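Side-chain contacts in lactose Operon Repressor (Escherichia coli, PDB 1JYE), which binds operator DNA to repress transcription of the lactose operon, a block that inducer sugars relieve: residues E105-A110 with Y126-Q131; H112-L115 with G121-I124; V66-L71 with Q78-I83. The protein carries 1 engineered substitution. All coordinates share one frame; numbering follows the deposited sequence.

Contact 1 of 3, residues E105-A110 with Y126-Q131; sequences EACKTA and YPLDDQ. Unlike the reference sequence in segment 105-110: T109 (reference Ala).
C107, on helix 104-115, presents its sulfur to both Y126 and L128 in the run of chain that follows strand 122-125. With SG swung anti to the backbone N (chi1 -166°), the thiol leans off the helix and lies 3.9 Å from Y126 CD2. It approaches obliquely: SG stands 4.7 Å from the centroid of the Y126 ring, 46° off the ring normal. CB of C107 supports the same corner, 4.0 Å from Y126 CD2. The tyrosine ring is carried toward the helix by a similar first torsion, CG anti to N at chi1 -175°. L128 comes up beside the ring, its CD1 4.2 Å from C107 SG while CD2 lies in plane at the edge of the Y126 ring. P127 CD sits 3.5 Å above one face of the Y126 ring, toward the rim. C107 and L128 also both pack on V136 of helix 130-139, at whose start D129 is the N-cap, its OD1 bonded to D132 N. No hydrogen bond joins the two segments, so cohesion here comes from dispersion between buried groups and a weak sulfur-aromatic attraction, with little directional demand on the thiol.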
loop_
_atom_site.group_PDB
_atom_site.type_symbol
_atom_site.label_atom_id
_atom_site.label_comp_id
_atom_site.label_asym_id
_atom_site.label_seq_id
_atom_site.Cartn_x
_atom_site.Cartn_y
_atom_site.Cartn_z
ATOM N N GLU A 105 9.200 -6.979 -22.961
ATOM C CA GLU A 105 9.544 -5.804 -23.755
ATOM C C GLU A 105 9.340 -4.523 -22.953
ATOM O O GLU A 105 10.129 -3.587 -23.057
ATOM C CB GLU A 105 8.698 -5.750 -25.029
ATOM C CG GLU A 105 8.965 -6.886 -26.003
ATOM C CD GLU A 105 10.437 -7.033 -26.332
ATOM O OE1 GLU A 105 11.087 -6.006 -26.617
ATOM O OE2 GLU A 105 10.943 -8.175 -26.311
ATOM N N ALA A 106 8.275 -4.487 -22.160
ATOM C CA ALA A 106 7.978 -3.321 -21.337
ATOM C C ALA A 106 9.085 -3.135 -20.304
ATOM O O ALA A 106 9.484 -2.009 -20.002
ATOM C CB ALA A 106 6.634 -3.501 -20.640
ATOM N N CYS A 107 9.585 -4.246 -19.769
ATOM C CA CYS A 107 10.647 -4.188 -18.772
ATOM C C CYS A 107 11.957 -3.771 -19.429
ATOM O O CYS A 107 12.729 -3.007 -18.857
ATOM C CB CYS A 107 10.811 -5.548 -18.085
ATOM S SG CYS A 107 11.802 -5.485 -16.571
ATOM N N LYS A 108 12.209 -4.274 -20.634
ATOM C CA LYS A 108 13.429 -3.912 -21.348
ATOM C C LYS A 108 13.445 -2.412 -21.625
ATOM O O LYS A 108 14.488 -1.766 -21.542
ATOM C CB LYS A 108 13.525 -4.684 -22.664
ATOM C CG LYS A 108 13.808 -6.163 -22.484
ATOM C CD LYS A 108 13.803 -6.884 -23.822
ATOM C CE LYS A 108 14.218 -8.330 -23.662
ATOM N NZ LYS A 108 15.607 -8.425 -23.144
ATOM N N THR A 109 12.283 -1.864 -21.957
ATOM C CA THR A 109 12.176 -0.437 -22.236
ATOM C C THR A 109 12.509 0.356 -20.975
ATOM O O THR A 109 13.229 1.355 -21.029
ATOM C CB THR A 109 10.755 -0.072 -22.716
ATOM O OG1 THR A 109 10.510 -0.698 -23.984
ATOM C CG2 THR A 109 10.604 1.439 -22.862
ATOM N N ALA A 110 11.986 -0.098 -19.840
ATOM C CA ALA A 110 12.246 0.572 -18.571
ATOM C C ALA A 110 13.746 0.570 -18.291
ATOM O O ALA A 110 14.317 1.591 -17.904
ATOM C CB ALA A 110 11.495 -0.129 -17.443
ATOM N N TYR A 126 10.343 -6.677 -10.860
ATOM C CA TYR A 126 9.262 -6.970 -11.794
ATOM C C TYR A 126 9.270 -8.478 -12.077
ATOM O O TYR A 126 10.330 -9.062 -12.282
ATOM C CB TYR A 126 9.516 -6.181 -13.080
ATOM C CG TYR A 126 8.419 -6.271 -14.107
ATOM C CD1 TYR A 126 7.256 -5.514 -13.984
ATOM C CD2 TYR A 126 8.540 -7.121 -15.205
ATOM C CE1 TYR A 126 6.237 -5.602 -14.931
ATOM C CE2 TYR A 126 7.530 -7.219 -16.156
ATOM C CZ TYR A 126 6.382 -6.457 -16.014
ATOM O OH TYR A 126 5.383 -6.555 -16.954
ATOM N N PRO A 127 8.090 -9.123 -12.103
ATOM C CA PRO A 127 8.019 -10.570 -12.355
ATOM C C PRO A 127 8.459 -10.999 -13.752
ATOM O O PRO A 127 7.891 -10.568 -14.752
ATOM C CB PRO A 127 6.555 -10.891 -12.073
ATOM C CG PRO A 127 5.858 -9.650 -12.534
ATOM C CD PRO A 127 6.739 -8.547 -11.980
ATOM N N LEU A 128 9.468 -11.864 -13.813
ATOM C CA LEU A 128 9.994 -12.332 -15.093
ATOM C C LEU A 128 10.281 -13.828 -15.067
ATOM O O LEU A 128 10.849 -14.328 -14.100
ATOM C CB LEU A 128 11.292 -11.591 -15.419
ATOM C CG LEU A 128 11.183 -10.092 -15.696
ATOM C CD1 LEU A 128 12.543 -9.435 -15.536
ATOM C CD2 LEU A 128 10.628 -9.875 -17.102
ATOM N N ASP A 129 9.897 -14.545 -16.120
ATOM C CA ASP A 129 10.184 -15.973 -16.143
ATOM C C ASP A 129 11.659 -16.158 -16.496
ATOM O O ASP A 129 12.369 -15.179 -16.725
ATOM C CB ASP A 129 9.260 -16.730 -17.118
ATOM C CG ASP A 129 9.543 -16.435 -18.583
ATOM O OD1 ASP A 129 10.537 -15.759 -18.908
ATOM O OD2 ASP A 129 8.750 -16.913 -19.426
ATOM N N ASP A 130 12.122 -17.402 -16.527
ATOM C CA ASP A 130 13.528 -17.681 -16.802
ATOM C C ASP A 130 14.104 -16.983 -18.030
ATOM O O ASP A 130 15.046 -16.195 -17.918
ATOM C CB ASP A 130 13.746 -19.194 -16.912
ATOM C CG ASP A 130 15.217 -19.573 -16.950
ATOM O OD1 ASP A 130 15.789 -19.672 -18.058
ATOM O OD2 ASP A 130 15.807 -19.762 -15.866
ATOM N N GLN A 131 13.540 -17.265 -19.199
ATOM C CA GLN A 131 14.025 -16.668 -20.437
ATOM C C GLN A 131 13.927 -15.147 -20.490
ATOM O O GLN A 131 14.842 -14.484 -20.981
ATOM C CB GLN A 131 13.298 -17.286 -21.633
ATOM C CG GLN A 131 13.942 -18.571 -22.136
ATOM C CD GLN A 131 14.268 -19.548 -21.022
ATOM O OE1 GLN A 131 13.374 -20.090 -20.371
ATOM N NE2 GLN A 131 15.557 -19.776 -20.795
#

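Contact 2 of 3, residues H112-L115 with G121-I124; sequences HNLL and GLII
L122, on strand 122-125, reaches across to L114 and L115 at the C-terminal end of helix 104-115, and its two methyls divide the work. CD2 of L122 rests against the base and one branch of L114, 3.8 Å from L114 CB and 3.9 Å from L114 CD1, the two side chains meeting at a slant. The other branch, L122 CD1, lies 4.0 Å from L115 CD2, and here the side chains run at about a right angle. L115 leaves its backbone beside the strand, not straight at it; with CG anti to the carbonyl carbon (chi1 -71°) and the chain then extended (chi2 174°), a methyl is nonetheless brought up to L122. Purely apolar, the contact has no hydrogen bond across it.

Further out, V111, one turn earlier on the helix, and C140 also touch L122, while T141 and V143 back L115. On the side away from L122, L114 also touches V95 and S97 of strand 93-98, tying the helix to two strands of the sheet. The strand itself is set by backbone bonds on both flanks: G121 and I123 pair with strand 63-68 through G65 and A67, and L122 pairs with P144 and L146. I123 turns the other way, onto S300 and L304 of helix 293-308, which puts helices on both faces. Helix 104-115 is thus the connecting helix of a beta-alpha-beta crossover from strand 93-98 to strand 122-125, passing over strand 63-68, an arrangement characteristic of the parallel, Rossmann-like sheets of periplasmic-binding-protein-like domains.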
loop_
_atom_site.group_PDB
_atom_site.type_symbol
_atom_site.label_atom_id
_atom_site.label_comp_id
_atom_site.label_asym_id
_atom_site.label_seq_id
_atom_site.Cartn_x
_atom_site.Cartn_y
_atom_site.Cartn_z
ATOM N N HIS A 112 16.148 0.308 -20.450
ATOM C CA HIS A 112 16.794 1.191 -21.414
ATOM C C HIS A 112 16.742 2.644 -20.935
ATOM O O HIS A 112 17.756 3.343 -20.949
ATOM C CB HIS A 112 16.114 1.066 -22.781
ATOM C CG HIS A 112 16.661 1.998 -23.817
ATOM N ND1 HIS A 112 16.424 3.356 -23.795
ATOM C CD2 HIS A 112 17.444 1.771 -24.898
ATOM C CE1 HIS A 112 17.038 3.925 -24.818
ATOM N NE2 HIS A 112 17.664 2.985 -25.502
ATOM N N ASN A 113 15.566 3.092 -20.505
ATOM C CA ASN A 113 15.412 4.465 -20.031
ATOM C C ASN A 113 16.260 4.735 -18.792
ATOM O O ASN A 113 16.793 5.831 -18.624
ATOM C CB ASN A 113 13.945 4.776 -19.716
ATOM C CG ASN A 113 13.047 4.653 -20.930
ATOM O OD1 ASN A 113 13.461 4.934 -22.055
ATOM N ND2 ASN A 113 11.801 4.250 -20.705
ATOM N N LEU A 114 16.377 3.739 -17.917
ATOM C CA LEU A 114 17.170 3.890 -16.702
ATOM C C LEU A 114 18.655 4.015 -17.036
ATOM O O LEU A 114 19.371 4.820 -16.436
ATOM C CB LEU A 114 16.936 2.698 -15.767
ATOM C CG LEU A 114 15.553 2.647 -15.106
ATOM C CD1 LEU A 114 15.352 1.305 -14.426
ATOM C CD2 LEU A 114 15.428 3.784 -14.096
ATOM N N LEU A 115 19.113 3.218 -17.996
ATOM C CA LEU A 115 20.511 3.259 -18.407
ATOM C C LEU A 115 20.836 4.610 -19.036
ATOM O O LEU A 115 21.969 5.088 -18.955
ATOM C CB LEU A 115 20.806 2.137 -19.408
ATOM C CG LEU A 115 20.830 0.710 -18.856
ATOM C CD1 LEU A 115 20.994 -0.277 -20.003
ATOM C CD2 LEU A 115 21.968 0.564 -17.850
ATOM N N GLY A 121 23.839 0.827 -11.403
ATOM C CA GLY A 121 23.335 -0.425 -10.869
ATOM C C GLY A 121 21.835 -0.476 -11.062
ATOM O O GLY A 121 21.166 0.555 -11.004
ATOM N N LEU A 122 21.303 -1.672 -11.291
ATOM C CA LEU A 122 19.873 -1.835 -11.508
ATOM C C LEU A 122 19.224 -2.888 -10.620
ATOM O O LEU A 122 19.758 -3.980 -10.445
ATOM C CB LEU A 122 19.609 -2.218 -12.965
ATOM C CG LEU A 122 19.976 -1.202 -14.044
ATOM C CD1 LEU A 122 20.032 -1.891 -15.401
ATOM C CD2 LEU A 122 18.955 -0.079 -14.049
ATOM N N ILE A 123 18.073 -2.543 -10.053
ATOM C CA ILE A 123 17.311 -3.496 -9.256
ATOM C C ILE A 123 16.027 -3.721 -10.054
ATOM O O ILE A 123 15.283 -2.778 -10.333
ATOM C CB ILE A 123 16.974 -2.946 -7.852
ATOM C CG1 ILE A 123 18.268 -2.742 -7.059
ATOM C CG2 ILE A 123 16.063 -3.923 -7.122
ATOM C CD1 ILE A 123 18.070 -2.169 -5.663
ATOM N N ILE A 124 15.791 -4.967 -10.452
ATOM C CA ILE A 124 14.611 -5.312 -11.237
ATOM C C ILE A 124 13.553 -5.936 -10.328
ATOM O O ILE A 124 13.622 -7.123 -9.986
ATOM C CB ILE A 124 14.970 -6.311 -12.365
ATOM C CG1 ILE A 124 16.187 -5.807 -13.152
ATOM C CG2 ILE A 124 13.781 -6.486 -13.302
ATOM C CD1 ILE A 124 15.976 -4.480 -13.859
#

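Contact 3 of 3, residues V66-L71 with Q78-I83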
loop_
_atom_site.group_PDB
_atom_site.type_symbol
_atom_site.label_atom_id
_atom_site.label_comp_id
_atom_site.label_asym_id
_atom_site.label_seq_id
_atom_site.Cartn_x
_atom_site.Cartn_y
_atom_site.Cartn_z
ATOM N N VAL A 66 15.782 1.571 -10.480
ATOM C CA VAL A 66 14.851 0.518 -10.105
ATOM C C VAL A 66 13.727 0.418 -11.130
ATOM O O VAL A 66 13.042 1.404 -11.403
ATOM C CB VAL A 66 14.206 0.787 -8.720
ATOM C CG1 VAL A 66 13.192 -0.307 -8.402
ATOM C CG2 VAL A 66 15.277 0.844 -7.637
ATOM N N ALA A 67 13.559 -0.767 -11.711
ATOM C CA ALA A 67 12.474 -1.011 -12.658
ATOM C C ALA A 67 11.490 -1.775 -11.781
ATOM O O ALA A 67 11.810 -2.854 -11.281
ATOM C CB ALA A 67 12.955 -1.881 -13.818
ATOM N N THR A 68 10.296 -1.233 -11.580
ATOM C CA THR A 68 9.360 -1.892 -10.675
ATOM C C THR A 68 7.924 -2.073 -11.133
ATOM O O THR A 68 7.416 -1.317 -11.961
ATOM C CB THR A 68 9.315 -1.133 -9.327
ATOM O OG1 THR A 68 8.399 -1.777 -8.435
ATOM C CG2 THR A 68 8.863 0.308 -9.552
ATOM N N SER A 69 7.279 -3.091 -10.569
ATOM C CA SER A 69 5.876 -3.357 -10.840
ATOM C C SER A 69 5.168 -2.161 -10.212
ATOM O O SER A 69 5.766 -1.434 -9.419
ATOM C CB SER A 69 5.423 -4.639 -10.139
ATOM O OG SER A 69 6.096 -5.776 -10.653
ATOM N N SER A 70 3.899 -1.967 -10.550
ATOM C CA SER A 70 3.143 -0.840 -10.019
ATOM C C SER A 70 3.232 -0.676 -8.504
ATOM O O SER A 70 3.050 -1.632 -7.748
ATOM C CB SER A 70 1.673 -0.955 -10.421
ATOM O OG SER A 70 0.923 0.091 -9.827
ATOM N N LEU A 71 3.503 0.550 -8.067
ATOM C CA LEU A 71 3.598 0.840 -6.643
ATOM C C LEU A 71 2.208 0.943 -6.023
ATOM O O LEU A 71 2.068 1.159 -4.821
ATOM C CB LEU A 71 4.384 2.133 -6.411
ATOM C CG LEU A 71 5.838 2.082 -6.891
ATOM C CD1 LEU A 71 6.549 3.365 -6.497
ATOM C CD2 LEU A 71 6.544 0.873 -6.280
ATOM N N GLN A 78 6.168 -1.775 -0.658
ATOM C CA GLN A 78 6.915 -2.020 0.574
ATOM C C GLN A 78 8.385 -2.255 0.241
ATOM O O GLN A 78 9.282 -1.772 0.932
ATOM C CB GLN A 78 6.344 -3.235 1.311
ATOM C CG GLN A 78 4.877 -3.093 1.698
ATOM C CD GLN A 78 4.617 -1.890 2.587
ATOM O OE1 GLN A 78 5.203 -1.761 3.659
ATOM N NE2 GLN A 78 3.731 -1.005 2.143
ATOM N N ILE A 79 8.632 -3.004 -0.827
ATOM C CA ILE A 79 9.998 -3.284 -1.240
ATOM C C ILE A 79 10.722 -2.011 -1.669
ATOM O O ILE A 79 11.834 -1.739 -1.219
ATOM C CB ILE A 79 10.018 -4.297 -2.402
ATOM C CG1 ILE A 79 9.417 -5.619 -1.920
ATOM C CG2 ILE A 79 11.446 -4.471 -2.924
ATOM C CD1 ILE A 79 9.256 -6.675 -3.009
ATOM N N VAL A 80 10.089 -1.222 -2.531
ATOM C CA VAL A 80 10.719 0.004 -3.007
ATOM C C VAL A 80 10.944 1.005 -1.878
ATOM O O VAL A 80 11.940 1.726 -1.874
ATOM C CB VAL A 80 9.902 0.637 -4.157
ATOM C CG1 VAL A 80 10.496 1.984 -4.548
ATOM C CG2 VAL A 80 9.919 -0.294 -5.367
ATOM N N ALA A 81 10.031 1.043 -0.911
ATOM C CA ALA A 81 10.190 1.949 0.224
ATOM C C ALA A 81 11.487 1.597 0.949
ATOM O O ALA A 81 12.273 2.471 1.309
ATOM C CB ALA A 81 9.007 1.816 1.176
ATOM N N ALA A 82 11.708 0.302 1.156
ATOM C CA ALA A 82 12.908 -0.170 1.836
ATOM C C ALA A 82 14.149 0.128 1.000
ATOM O O ALA A 82 15.206 0.451 1.538
ATOM C CB ALA A 82 12.801 -1.664 2.104
ATOM N N ILE A 83 14.022 0.003 -0.316
ATOM C CA ILE A 83 15.136 0.292 -1.210
ATOM C C ILE A 83 15.525 1.763 -1.073
ATOM O O ILE A 83 16.702 2.096 -0.910
ATOM C CB ILE A 83 14.759 0.013 -2.683
ATOM C CG1 ILE A 83 14.647 -1.499 -2.912
ATOM C CG2 ILE A 83 15.799 0.629 -3.620
ATOM C CD1 ILE A 83 14.178 -1.871 -4.303
#
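Strand 66-68 and helix 78-83 run nearly antiparallel, their axes 10.7 Å apart at 169°, with T68 and V80 the closest pair of CA atoms at 8.0 Å. V80 is at the centre of the packing: its CG2 methyl lies 3.7 Å from L71 CD2 and 3.7 Å from T68 OG1. L71 comes in at about a right angle to V80 from the loop after the strand, whereas T68 meets it at a slant. V66, two residues earlier on the same face of the strand, extends the apolar strip, its CG2 meeting I83 CG2 tip to tip at 4.1 Å. Strand 63-68, helix 74-89 and strand 93-98 form a beta-alpha-beta unit, and these side chains form part of the layer between its first strand and its helix. The exception to their apolar character is the T68 hydroxyl. OG1 is turned anti to the backbone N (chi1 -180°), which brings it alongside the carbonyl of the next residue, and it donates a bond to S69 O at 2.8 Å, in the carbonyl plane and on a lone pair. N125 ND2, from strand 122-125, is bonded to the same oxygen, so the buried hydroxyl holds two polar partners while its flank packs on V80. A valine in place of T68, having no hydroxyl, would probably leave the S69 carbonyl and the N125 amide without this buried mate. The helix also borders the dimer interface: L71 of the second subunit packs on V80 and A81, and Q78 NE2 bonds to A72 O of that subunit, while L71 of the chain described here touches L84 of the second subunit, the engineered residue.

All three contacts belong to one half of the two-part core, built around the sheet of strands 63-68, 93-98, 122-125 and 145-147. Contacts 1 and 2 share helix 104-115, centres about 11 Å apart, and meet where C107 SG packs 4.0 Å from I124 CG2. Contacts 2 and 3 have centres about 13 Å apart on neighbouring strands, joined by a probable hydrogen bond of 3.0 Å between I123 O and A67 N. Contacts 1 and 3, centres about 15 Å apart, touch through the loops after their strands, Y126 CD1 being 3.5 Å from S69 OG. Those loops leave the C-terminal strand ends, the side on which proteins of this family generally bind effectors between their two halves.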